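Local coordinates for CELL WALL surface anchor family protein (Streptococcus pneumoniae, PDB 2X9Z), which forms the repeating backbone subunit of the pneumococcal pilus, a surface fibre probably serving in adhesion to host cells, at residues D32-E37 with P256-Y261; F181-A186 with V204-L209; D228-T233 with A239-K244; Q193-T198 with Y215-R220. The protein carries 1 engineered substitution. One frame throughout, in Å; residues are numbered along the deposited sequence. Where two conformers were deposited one is given.

Interaction 1: D32-E37 with P256-Y261; sequences DVVEYE and PKVVTY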
# COMPACT_ATOMS: atom_id res chain seq x y z
N ASP A 32 -16.73 -0.96 15.99
CA ASP A 32 -15.61 -1.77 16.46
C ASP A 32 -14.27 -1.11 16.12
O ASP A 32 -14.05 -0.65 14.99
CB ASP A 32 -15.63 -3.17 15.84
CG ASP A 32 -16.64 -4.11 16.49
OD1 ASP A 32 -17.34 -3.70 17.44
OD2 ASP A 32 -16.73 -5.27 16.04
N VAL A 33 -13.37 -1.09 17.09
CA VAL A 33 -11.99 -0.67 16.86
C VAL A 33 -11.18 -1.89 16.47
O VAL A 33 -10.98 -2.80 17.27
CB VAL A 33 -11.39 0.02 18.11
CG1 VAL A 33 -9.92 0.33 17.88
CG2 VAL A 33 -12.17 1.28 18.44
N VAL A 34 -10.72 -1.91 15.22
CA VAL A 34 -10.03 -3.06 14.67
C VAL A 34 -8.52 -2.80 14.70
O VAL A 34 -8.05 -1.80 14.16
CB VAL A 34 -10.48 -3.32 13.21
CG1 VAL A 34 -9.82 -4.57 12.65
CG2 VAL A 34 -12.01 -3.43 13.15
N GLU A 35 -7.77 -3.70 15.33
CA GLU A 35 -6.34 -3.51 15.52
C GLU A 35 -5.54 -4.26 14.46
O GLU A 35 -5.78 -5.45 14.20
CB GLU A 35 -5.92 -3.97 16.91
CG GLU A 35 -6.55 -3.14 18.02
CD GLU A 35 -6.26 -3.69 19.39
OE1 GLU A 35 -6.85 -4.73 19.75
OE2 GLU A 35 -5.43 -3.09 20.10
N TYR A 36 -4.58 -3.56 13.86
CA TYR A 36 -3.77 -4.08 12.76
C TYR A 36 -2.29 -4.09 13.09
O TYR A 36 -1.81 -3.32 13.92
CB TYR A 36 -3.96 -3.20 11.53
CG TYR A 36 -5.29 -3.37 10.83
CD1 TYR A 36 -6.40 -2.60 11.16
CD2 TYR A 36 -5.43 -4.31 9.82
CE1 TYR A 36 -7.61 -2.76 10.51
CE2 TYR A 36 -6.62 -4.46 9.16
CZ TYR A 36 -7.71 -3.69 9.50
OH TYR A 36 -8.90 -3.88 8.83
N GLU A 37 -1.56 -4.94 12.38
CA GLU A 37 -0.11 -4.92 12.45
C GLU A 37 0.51 -5.29 11.11
O GLU A 37 -0.03 -6.11 10.35
CB GLU A 37 0.40 -5.84 13.56
CG GLU A 37 0.13 -7.30 13.32
CD GLU A 37 0.54 -8.17 14.49
OE1 GLU A 37 0.89 -9.34 14.26
OE2 GLU A 37 0.51 -7.68 15.64
N PRO A 256 -5.78 -8.66 5.12
CA PRO A 256 -6.90 -9.15 5.91
C PRO A 256 -8.17 -8.42 5.51
O PRO A 256 -8.10 -7.37 4.87
CB PRO A 256 -6.50 -8.76 7.34
CG PRO A 256 -5.74 -7.48 7.15
CD PRO A 256 -5.00 -7.63 5.83
N LYS A 257 -9.32 -8.97 5.88
CA LYS A 257 -10.60 -8.35 5.56
C LYS A 257 -11.53 -8.36 6.76
O LYS A 257 -11.45 -9.25 7.62
CB LYS A 257 -11.29 -9.06 4.39
CG LYS A 257 -10.55 -8.95 3.07
CD LYS A 257 -11.24 -9.76 2.00
CE LYS A 257 -10.50 -9.68 0.69
NZ LYS A 257 -9.04 -9.92 0.88
N VAL A 258 -12.42 -7.37 6.82
CA VAL A 258 -13.48 -7.37 7.82
C VAL A 258 -14.82 -7.30 7.11
O VAL A 258 -14.90 -6.90 5.94
CB VAL A 258 -13.35 -6.20 8.80
CG1 VAL A 258 -12.00 -6.24 9.50
CG2 VAL A 258 -13.54 -4.88 8.08
N VAL A 259 -15.88 -7.70 7.80
CA VAL A 259 -17.21 -7.65 7.23
C VAL A 259 -18.21 -7.50 8.36
O VAL A 259 -17.90 -7.81 9.51
CB VAL A 259 -17.51 -8.92 6.40
CG1 VAL A 259 -17.59 -10.15 7.29
CG2 VAL A 259 -18.78 -8.75 5.56
N THR A 260 -19.39 -6.98 8.04
CA THR A 260 -20.48 -6.92 8.99
C THR A 260 -21.74 -7.49 8.35
O THR A 260 -21.85 -7.51 7.12
CB THR A 260 -20.73 -5.47 9.47
OG1 THR A 260 -21.60 -5.48 10.60
CG2 THR A 260 -21.34 -4.63 8.36
N TYR A 261 -22.66 -7.98 9.17
CA TYR A 261 -23.91 -8.56 8.67
C TYR A 261 -25.12 -7.87 9.30
O TYR A 261 -25.00 -7.22 10.34
CB TYR A 261 -23.96 -10.06 8.96
CG TYR A 261 -22.86 -10.84 8.28
CD1 TYR A 261 -21.71 -11.19 8.98
CD2 TYR A 261 -22.96 -11.21 6.95
CE1 TYR A 261 -20.70 -11.90 8.37
CE2 TYR A 261 -21.95 -11.92 6.33
CZ TYR A 261 -20.82 -12.26 7.04
OH TYR A 261 -19.81 -12.97 6.42
O HOH W 1 -8.18 -4.84 6.25
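Tyr36 and Val34 meet Pro256 and Val258 across the interior of a beta sandwich, an example of sheet-on-sheet packing in which side chains make the direct contacts between 32-37 and 256-261: strand 33-42 belongs to an antiparallel sheet, strand 257-259 to the mixed sheet facing it. The aromatic ring presents its rim to the proline, with Pro256 CG lying near the ring plane 3.7 Å from Tyr36 CE2. Beside this, the two valines approach tip to tip. In the Val258 conformer described here, Val258 CG1 comes to 4.2 Å from Val34 CG1, a looser touch, and to 4.0 Å from Tyr36 OH. Val34 sends CG1 across because that methyl stands opposite the backbone N (chi1 -177°).

No direct hydrogen bond joins the segments. Outside this first shell, Phe9 of strand 4-9 touches Val34, Pro256 and Val258, and its ring also meets that of Tyr36, whereas Tyr116 lies against Tyr36 with its ring nearly parallel. Since 256-261 comes from the end of the chain, more than two hundred residues beyond 32-37, the contact ties that end back into the sandwich containing strand 33-42. The polar end of the buried tyrosine is met by a water that accepts from Tyr36 OH at 2.8 Å. The same water donates to Pro256 O at 2.9 Å, and that carbonyl oxygen also receives a hydrogen bond from Ser131 OG.

Interaction 2: F181-A186 with V204-L209; sequences FDLVNA and VTVNGL
Leu183 and Val206 mark the closest backbone approach of their segments, with 8.7 Å between Leu183 CA and Val206 CA, a spacing too wide for main-chain bonding and suited to two sheets packed face to face. Strand 179-185 is the middle strand of a three-stranded sheet, and strand 203-206 is an outermost strand of the four-stranded sheet opposite. Beyond Val206 segment 204-209 turns through Asn207 and Gly208, the glycine at a positive phi of 75°, and thereby brings Leu209 back toward the first sheet.

One methyl group does the work on the leucine side. Leu183 holds its CG trans to the backbone N (chi1 -173°), and its CD2 projects far from the main chain to meet the tips of both partners. The nearer is Leu209, whose CD1 lies 3.7 Å from Leu183 CD2. The other is Val206, with its CG1 3.9 Å from Leu183 CD2. Val206 CG2 is almost as near to that methyl, which therefore sits against the whole branched end of the valine.

Leu159 of strand 159-166 touches both leucines, and Tyr215 and Phe217 pack on Leu183 from strand 215-219, so the contact is part of the sandwich core. No hydrogen bond crosses between the segments. The contact consists of methyl-to-methyl packing, which implies cohesion through burial of apolar surface, without the directionality a polar bond would impose.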
# COMPACT_ATOMS: atom_id res chain seq x y z
N PHE A 181 -1.49 -2.61 -15.85
CA PHE A 181 -2.09 -2.46 -14.53
C PHE A 181 -3.23 -3.45 -14.37
O PHE A 181 -4.01 -3.66 -15.28
CB PHE A 181 -2.67 -1.06 -14.34
CG PHE A 181 -1.65 0.04 -14.45
CD1 PHE A 181 -1.22 0.48 -15.69
CD2 PHE A 181 -1.14 0.64 -13.31
CE1 PHE A 181 -0.29 1.50 -15.79
CE2 PHE A 181 -0.20 1.66 -13.41
CZ PHE A 181 0.23 2.09 -14.65
N ASP A 182 -3.32 -4.03 -13.18
CA ASP A 182 -4.50 -4.81 -12.84
C ASP A 182 -5.44 -3.93 -12.04
O ASP A 182 -5.07 -3.36 -11.01
CB ASP A 182 -4.09 -6.04 -12.04
CG ASP A 182 -3.31 -7.03 -12.89
OD1 ASP A 182 -3.84 -7.48 -13.92
OD2 ASP A 182 -2.15 -7.34 -12.53
N LEU A 183 -6.66 -3.77 -12.55
CA LEU A 183 -7.70 -3.09 -11.79
C LEU A 183 -8.33 -4.12 -10.86
O LEU A 183 -8.92 -5.10 -11.30
CB LEU A 183 -8.74 -2.47 -12.72
CG LEU A 183 -9.78 -1.59 -12.01
CD1 LEU A 183 -9.15 -0.34 -11.42
CD2 LEU A 183 -10.92 -1.23 -12.95
N VAL A 184 -8.18 -3.89 -9.56
CA VAL A 184 -8.58 -4.84 -8.53
C VAL A 184 -9.69 -4.22 -7.69
O VAL A 184 -9.64 -3.04 -7.37
CB VAL A 184 -7.38 -5.16 -7.61
CG1 VAL A 184 -7.74 -6.21 -6.57
CG2 VAL A 184 -6.17 -5.60 -8.44
N ASN A 185 -10.70 -5.02 -7.36
CA ASN A 185 -11.69 -4.60 -6.38
C ASN A 185 -10.97 -4.43 -5.05
O ASN A 185 -10.42 -5.39 -4.53
CB ASN A 185 -12.79 -5.67 -6.27
CG ASN A 185 -13.87 -5.32 -5.26
OD1 ASN A 185 -13.59 -4.78 -4.19
ND2 ASN A 185 -15.10 -5.64 -5.59
N ALA A 186 -10.93 -3.20 -4.53
CA ALA A 186 -10.11 -2.90 -3.36
C ALA A 186 -10.67 -3.53 -2.09
O ALA A 186 -9.95 -3.72 -1.11
CB ALA A 186 -9.96 -1.39 -3.18
N VAL A 204 -5.64 5.82 -19.78
CA VAL A 204 -6.44 4.68 -20.17
C VAL A 204 -7.68 4.61 -19.26
O VAL A 204 -7.59 4.88 -18.06
CB VAL A 204 -5.62 3.37 -20.11
CG1 VAL A 204 -5.14 3.08 -18.70
CG2 VAL A 204 -6.42 2.21 -20.68
N THR A 205 -8.83 4.27 -19.84
CA THR A 205 -10.09 4.28 -19.12
C THR A 205 -10.74 2.91 -19.12
O THR A 205 -10.77 2.22 -20.14
CB THR A 205 -11.07 5.31 -19.72
OG1 THR A 205 -10.48 6.61 -19.68
CG2 THR A 205 -12.39 5.32 -18.94
N VAL A 206 -11.25 2.51 -17.96
CA VAL A 206 -12.06 1.32 -17.84
C VAL A 206 -13.52 1.73 -17.70
O VAL A 206 -13.85 2.63 -16.92
CB VAL A 206 -11.64 0.45 -16.64
CG1 VAL A 206 -12.55 -0.76 -16.50
CG2 VAL A 206 -10.18 0.02 -16.79
N ASN A 207 -14.40 1.10 -18.47
CA ASN A 207 -15.81 1.45 -18.44
C ASN A 207 -16.64 0.36 -17.77
O ASN A 207 -16.15 -0.74 -17.53
CB ASN A 207 -16.33 1.68 -19.87
CG ASN A 207 -15.31 2.38 -20.76
OD1 ASN A 207 -14.76 1.77 -21.69
ND2 ASN A 207 -15.06 3.66 -20.51
N GLY A 208 -17.89 0.68 -17.44
CA GLY A 208 -18.85 -0.31 -16.99
C GLY A 208 -18.65 -0.82 -15.58
O GLY A 208 -19.07 -1.94 -15.25
N LEU A 209 -18.03 -0.00 -14.73
CA LEU A 209 -17.75 -0.37 -13.35
C LEU A 209 -18.91 -0.01 -12.42
O LEU A 209 -19.83 0.71 -12.80
CB LEU A 209 -16.45 0.29 -12.88
CG LEU A 209 -15.20 -0.11 -13.65
CD1 LEU A 209 -14.03 0.82 -13.36
CD2 LEU A 209 -14.84 -1.56 -13.33

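Interaction 3: D228-T233 with A239-K244; sequences DYQEIT and AVKNWK
Asp228 and Trp243 lie side by side on one face of a hairpin, pointing the same way, with carboxylate and indole planes only 27° apart. The indole offers its N-H in the plane of its own ring: Trp243 NE1 donates to Asp228 OD2 at 3.0 Å, using the anti lone pair of that oxygen, with 162° at the hydrogen. The other oxygen, Asp228 OD1, accepts from Asn146 ND2, so both ends of the carboxylate are held and its rotation is probably fixed. Lys241 runs along the same face. Its chain bends at chi3 (74°) and brings Lys241 CE to 3.5 Å from Asp228 OD2, although the ammonium group stays beyond salt-bridge distance.

Tyr229 and Val240 take the opposite face, again side by side, as a non-hydrogen-bonded pair. In the valine conformer described, Val240 CG2 meets Tyr229 CD2 at 3.5 Å while CG1 lies over one ring face, displaced toward the rim. The phenol reaches on to the backbone N of Glu219.

Backbone bonds set this register: Lys241 N gives to Asp228 O at 2.8 Å, Asp228 N gives to Lys241 O, and Gln230 N gives to Ala239 O at 2.9 Å. They define an antiparallel beta hairpin whose strand 226-229 edges the four-stranded sheet. Its partner strand carries Asn242, linked through CG to Lys163 NZ, the intramolecular isopeptide bond characteristic of CnaB-like pilin domains.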
# COMPACT_ATOMS: atom_id res chain seq x y z
N ASP A 228 4.43 5.76 -7.83
CA ASP A 228 4.02 6.78 -6.86
C ASP A 228 2.57 7.15 -7.16
O ASP A 228 2.28 7.93 -8.09
CB ASP A 228 4.97 7.98 -6.99
CG ASP A 228 4.50 9.22 -6.24
OD1 ASP A 228 3.53 9.17 -5.44
OD2 ASP A 228 5.15 10.27 -6.45
N TYR A 229 1.64 6.56 -6.40
CA TYR A 229 0.21 6.78 -6.62
C TYR A 229 -0.21 8.08 -5.93
O TYR A 229 0.00 8.27 -4.72
CB TYR A 229 -0.61 5.60 -6.07
CG TYR A 229 -0.21 4.25 -6.65
CD1 TYR A 229 0.82 3.51 -6.09
CD2 TYR A 229 -0.88 3.72 -7.76
CE1 TYR A 229 1.19 2.28 -6.60
CE2 TYR A 229 -0.52 2.49 -8.29
CZ TYR A 229 0.51 1.77 -7.70
OH TYR A 229 0.86 0.54 -8.21
N GLN A 230 -0.78 8.99 -6.71
CA GLN A 230 -1.16 10.30 -6.20
C GLN A 230 -2.42 10.22 -5.34
O GLN A 230 -3.26 9.32 -5.52
CB GLN A 230 -1.40 11.26 -7.37
CG GLN A 230 -0.23 11.35 -8.33
CD GLN A 230 1.03 11.80 -7.63
OE1 GLN A 230 2.03 11.07 -7.59
NE2 GLN A 230 0.99 12.99 -7.06
N GLU A 231 -2.58 11.15 -4.42
CA GLU A 231 -3.79 11.20 -3.62
C GLU A 231 -5.02 11.39 -4.52
O GLU A 231 -4.93 12.00 -5.59
CB GLU A 231 -3.72 12.31 -2.57
CG GLU A 231 -2.60 12.12 -1.55
CD GLU A 231 -2.78 10.87 -0.69
OE1 GLU A 231 -3.91 10.55 -0.29
OE2 GLU A 231 -1.76 10.21 -0.40
N ILE A 232 -6.15 10.85 -4.09
CA ILE A 232 -7.40 10.95 -4.85
C ILE A 232 -8.01 12.34 -4.70
O ILE A 232 -8.07 12.89 -3.59
CB ILE A 232 -8.44 9.88 -4.40
CG1 ILE A 232 -7.85 8.48 -4.56
CG2 ILE A 232 -9.76 10.04 -5.15
CD1 ILE A 232 -7.30 8.18 -5.92
N THR A 233 -8.46 12.91 -5.82
CA THR A 233 -9.13 14.21 -5.82
C THR A 233 -10.54 14.13 -6.38
O THR A 233 -11.39 14.96 -6.04
CB THR A 233 -8.35 15.26 -6.64
OG1 THR A 233 -8.30 14.85 -8.02
CG2 THR A 233 -6.93 15.42 -6.11
N ALA A 239 -4.24 8.87 -10.62
CA ALA A 239 -2.99 9.30 -11.24
C ALA A 239 -1.80 8.57 -10.62
O ALA A 239 -1.75 8.36 -9.40
CB ALA A 239 -2.81 10.81 -11.12
N VAL A 240 -0.86 8.19 -11.47
CA VAL A 240 0.35 7.51 -11.02
C VAL A 240 1.57 8.18 -11.66
O VAL A 240 1.54 8.53 -12.85
CB VAL A 240 0.33 6.02 -11.41
CG1 VAL A 240 1.56 5.31 -10.86
CG2 VAL A 240 -0.94 5.36 -10.88
N LYS A 241 2.62 8.37 -10.87
CA LYS A 241 3.88 8.91 -11.37
C LYS A 241 4.93 7.83 -11.22
O LYS A 241 5.15 7.35 -10.11
CB LYS A 241 4.25 10.17 -10.59
CG LYS A 241 5.55 10.82 -11.06
CD LYS A 241 5.65 12.28 -10.63
CE LYS A 241 5.94 12.43 -9.15
NZ LYS A 241 6.21 13.86 -8.79
N ASN A 242 5.56 7.44 -12.33
CA ASN A 242 6.60 6.43 -12.29
C ASN A 242 7.97 7.06 -12.23
O ASN A 242 8.32 7.88 -13.09
CB ASN A 242 6.54 5.56 -13.54
CG ASN A 242 5.24 4.80 -13.65
OD1 ASN A 242 4.68 4.29 -12.69
N TRP A 243 8.74 6.68 -11.21
CA TRP A 243 10.08 7.21 -10.99
C TRP A 243 11.12 6.18 -11.38
O TRP A 243 11.03 5.03 -10.97
CB TRP A 243 10.29 7.52 -9.51
CG TRP A 243 9.45 8.60 -8.90
CD1 TRP A 243 8.11 8.53 -8.60
CD2 TRP A 243 9.91 9.87 -8.42
NE1 TRP A 243 7.72 9.70 -7.98
CE2 TRP A 243 8.80 10.54 -7.87
CE3 TRP A 243 11.16 10.52 -8.42
CZ2 TRP A 243 8.89 11.82 -7.32
CZ3 TRP A 243 11.24 11.80 -7.87
CH2 TRP A 243 10.11 12.44 -7.33
N LYS A 244 12.13 6.59 -12.16
CA LYS A 244 13.20 5.67 -12.54
C LYS A 244 14.21 5.51 -11.39
O LYS A 244 15.34 5.98 -11.48
CB LYS A 244 13.90 6.17 -13.80
CG LYS A 244 14.69 5.10 -14.52
CD LYS A 244 15.37 5.70 -15.75
CE LYS A 244 16.09 4.63 -16.55
NZ LYS A 244 16.55 5.19 -17.85
O HOH W 2 -3.58 7.39 -7.41
O HOH W 3 -4.94 10.38 -8.20

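Interaction 4: Q193-T198 with Y215-R220; sequences QTVTLT and YKFVER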
# COMPACT_ATOMS: atom_id res chain seq x y z
N GLN A 193 -10.21 -6.11 -14.22
CA GLN A 193 -9.76 -5.81 -15.58
C GLN A 193 -8.26 -5.64 -15.58
O GLN A 193 -7.67 -5.28 -14.57
CB GLN A 193 -10.44 -4.54 -16.11
CG GLN A 193 -10.37 -4.36 -17.62
CD GLN A 193 -11.37 -5.24 -18.37
OE1 GLN A 193 -12.22 -5.91 -17.76
NE2 GLN A 193 -11.28 -5.23 -19.69
N THR A 194 -7.64 -5.92 -16.72
CA THR A 194 -6.23 -5.66 -16.91
C THR A 194 -6.12 -4.70 -18.08
O THR A 194 -6.70 -4.95 -19.13
CB THR A 194 -5.45 -6.95 -17.19
OG1 THR A 194 -5.56 -7.82 -16.06
CG2 THR A 194 -3.98 -6.65 -17.46
N VAL A 195 -5.41 -3.60 -17.88
CA VAL A 195 -5.27 -2.58 -18.92
C VAL A 195 -3.80 -2.35 -19.22
O VAL A 195 -2.93 -2.61 -18.39
CB VAL A 195 -5.92 -1.24 -18.51
CG1 VAL A 195 -7.40 -1.44 -18.21
CG2 VAL A 195 -5.20 -0.63 -17.31
N THR A 196 -3.53 -1.87 -20.43
CA THR A 196 -2.17 -1.60 -20.86
C THR A 196 -2.06 -0.18 -21.39
O THR A 196 -2.91 0.27 -22.17
CB THR A 196 -1.76 -2.58 -21.98
OG1 THR A 196 -1.72 -3.92 -21.45
CG2 THR A 196 -0.40 -2.21 -22.53
N LEU A 197 -1.01 0.51 -20.97
CA LEU A 197 -0.73 1.85 -21.46
C LEU A 197 0.47 1.78 -22.38
O LEU A 197 1.59 1.51 -21.94
CB LEU A 197 -0.43 2.77 -20.28
CG LEU A 197 -0.38 4.27 -20.51
CD1 LEU A 197 -1.72 4.77 -21.02
CD2 LEU A 197 0.00 4.99 -19.22
N THR A 198 0.24 1.99 -23.67
CA THR A 198 1.34 2.02 -24.62
C THR A 198 2.14 3.30 -24.42
O THR A 198 1.66 4.25 -23.80
CB THR A 198 0.86 1.95 -26.07
OG1 THR A 198 -0.09 3.00 -26.30
CG2 THR A 198 0.20 0.61 -26.35
N TYR A 215 -12.07 0.67 -6.31
CA TYR A 215 -11.11 -0.13 -7.05
C TYR A 215 -9.72 0.48 -6.93
O TYR A 215 -9.56 1.61 -6.48
CB TYR A 215 -11.47 -0.16 -8.54
CG TYR A 215 -12.84 -0.69 -8.87
CD1 TYR A 215 -13.03 -2.03 -9.20
CD2 TYR A 215 -13.94 0.15 -8.89
CE1 TYR A 215 -14.29 -2.52 -9.51
CE2 TYR A 215 -15.20 -0.32 -9.20
CZ TYR A 215 -15.37 -1.66 -9.51
OH TYR A 215 -16.62 -2.14 -9.83
N LYS A 216 -8.71 -0.27 -7.34
CA LYS A 216 -7.35 0.23 -7.36
C LYS A 216 -6.65 -0.30 -8.60
O LYS A 216 -6.82 -1.46 -8.96
CB LYS A 216 -6.60 -0.20 -6.09
CG LYS A 216 -6.58 -1.71 -5.84
CD LYS A 216 -5.93 -2.09 -4.50
CE LYS A 216 -5.86 -3.60 -4.33
NZ LYS A 216 -5.36 -4.02 -2.99
N PHE A 217 -5.87 0.56 -9.27
CA PHE A 217 -4.97 0.10 -10.33
C PHE A 217 -3.66 -0.30 -9.67
O PHE A 217 -2.99 0.55 -9.06
CB PHE A 217 -4.68 1.19 -11.37
CG PHE A 217 -5.82 1.50 -12.29
CD1 PHE A 217 -6.13 0.67 -13.37
CD2 PHE A 217 -6.57 2.65 -12.12
CE1 PHE A 217 -7.17 0.98 -14.23
CE2 PHE A 217 -7.61 2.97 -12.98
CZ PHE A 217 -7.91 2.13 -14.03
N VAL A 218 -3.27 -1.56 -9.79
CA VAL A 218 -2.00 -2.02 -9.25
C VAL A 218 -1.02 -2.21 -10.41
O VAL A 218 -1.23 -3.06 -11.27
CB VAL A 218 -2.16 -3.34 -8.45
CG1 VAL A 218 -0.86 -3.70 -7.77
CG2 VAL A 218 -3.30 -3.24 -7.43
N GLU A 219 0.02 -1.39 -10.44
CA GLU A 219 1.01 -1.47 -11.51
C GLU A 219 1.78 -2.78 -11.44
O GLU A 219 2.35 -3.12 -10.39
CB GLU A 219 1.97 -0.29 -11.41
CG GLU A 219 2.96 -0.19 -12.56
CD GLU A 219 3.74 1.10 -12.50
OE1 GLU A 219 3.12 2.18 -12.59
OE2 GLU A 219 4.98 1.05 -12.37
N ARG A 220 1.79 -3.54 -12.52
CA ARG A 220 2.72 -4.65 -12.60
C ARG A 220 4.15 -4.09 -12.67
O ARG A 220 4.41 -3.15 -13.41
CB ARG A 220 2.42 -5.53 -13.81
CG ARG A 220 1.05 -6.21 -13.76
CD ARG A 220 0.87 -7.20 -14.89
NE ARG A 220 -0.48 -7.76 -14.88
CZ ARG A 220 -0.93 -8.64 -15.77
NH1 ARG A 220 -0.13 -9.05 -16.74
NH2 ARG A 220 -2.17 -9.10 -15.67
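The guanidinium group of Arg220 carries the methyl of Thr194 over one of its faces, Thr194 CG2 standing 3.5 Å from Arg220 NH2, and the two side chains cross at about a right angle. The ring of Phe217 is approached obliquely by Val195, whose CG2 comes to 4.0 Å from Phe217 CE1; here too the side chains run roughly perpendicular.

Torsions explain the reach on the arginine side. Its chain is extended from CG to NE (chi3 -176°), which carries the planar head of Arg220 over to strand 191-197. That strand and strand 215-219 are the outermost strands of a three-stranded sheet, with 179-185 running between them, and Thr194 CA and Phe217 CA are 8.8 Å apart. The contact thus spans the middle strand.

Asp182 of that strand sits between the polar ends: its OD1 forms a salt bridge with Arg220 NH2 and a hydrogen bond with Thr194 OG1. On the inner side Val195 and Phe217 both pack on Val206 of the opposite sheet. The chemistry is therefore divided. An exposed half joins a methyl-to-guanidinium contact to a shared carboxylate, which probably steadies the arginine head, whereas the buried half relies on apolar packing alone.

How the interactions relate
Interaction 1 closes a long loop of chain within which the other three are nested; its centre lies 25 to 28 Å from theirs, because it belongs to a separate beta sandwich. Interactions 2, 3 and 4 all lie in a second sandwich, the one holding the Lys163-Asn242 link. Interactions 2 and 4 have centres only 7 Å apart and alternate along the chain, both using the sheet of strands 179-185, 191-197 and 215-219; Leu183 N probably bonds to Gln193 O at 2.7 Å. Interaction 3 comes later, in the four-stranded sheet that strand 203-206 also joins, and touches interaction 4 around Glu219. After it the chain returns to the first sandwich, so the two are tied together in one subunit.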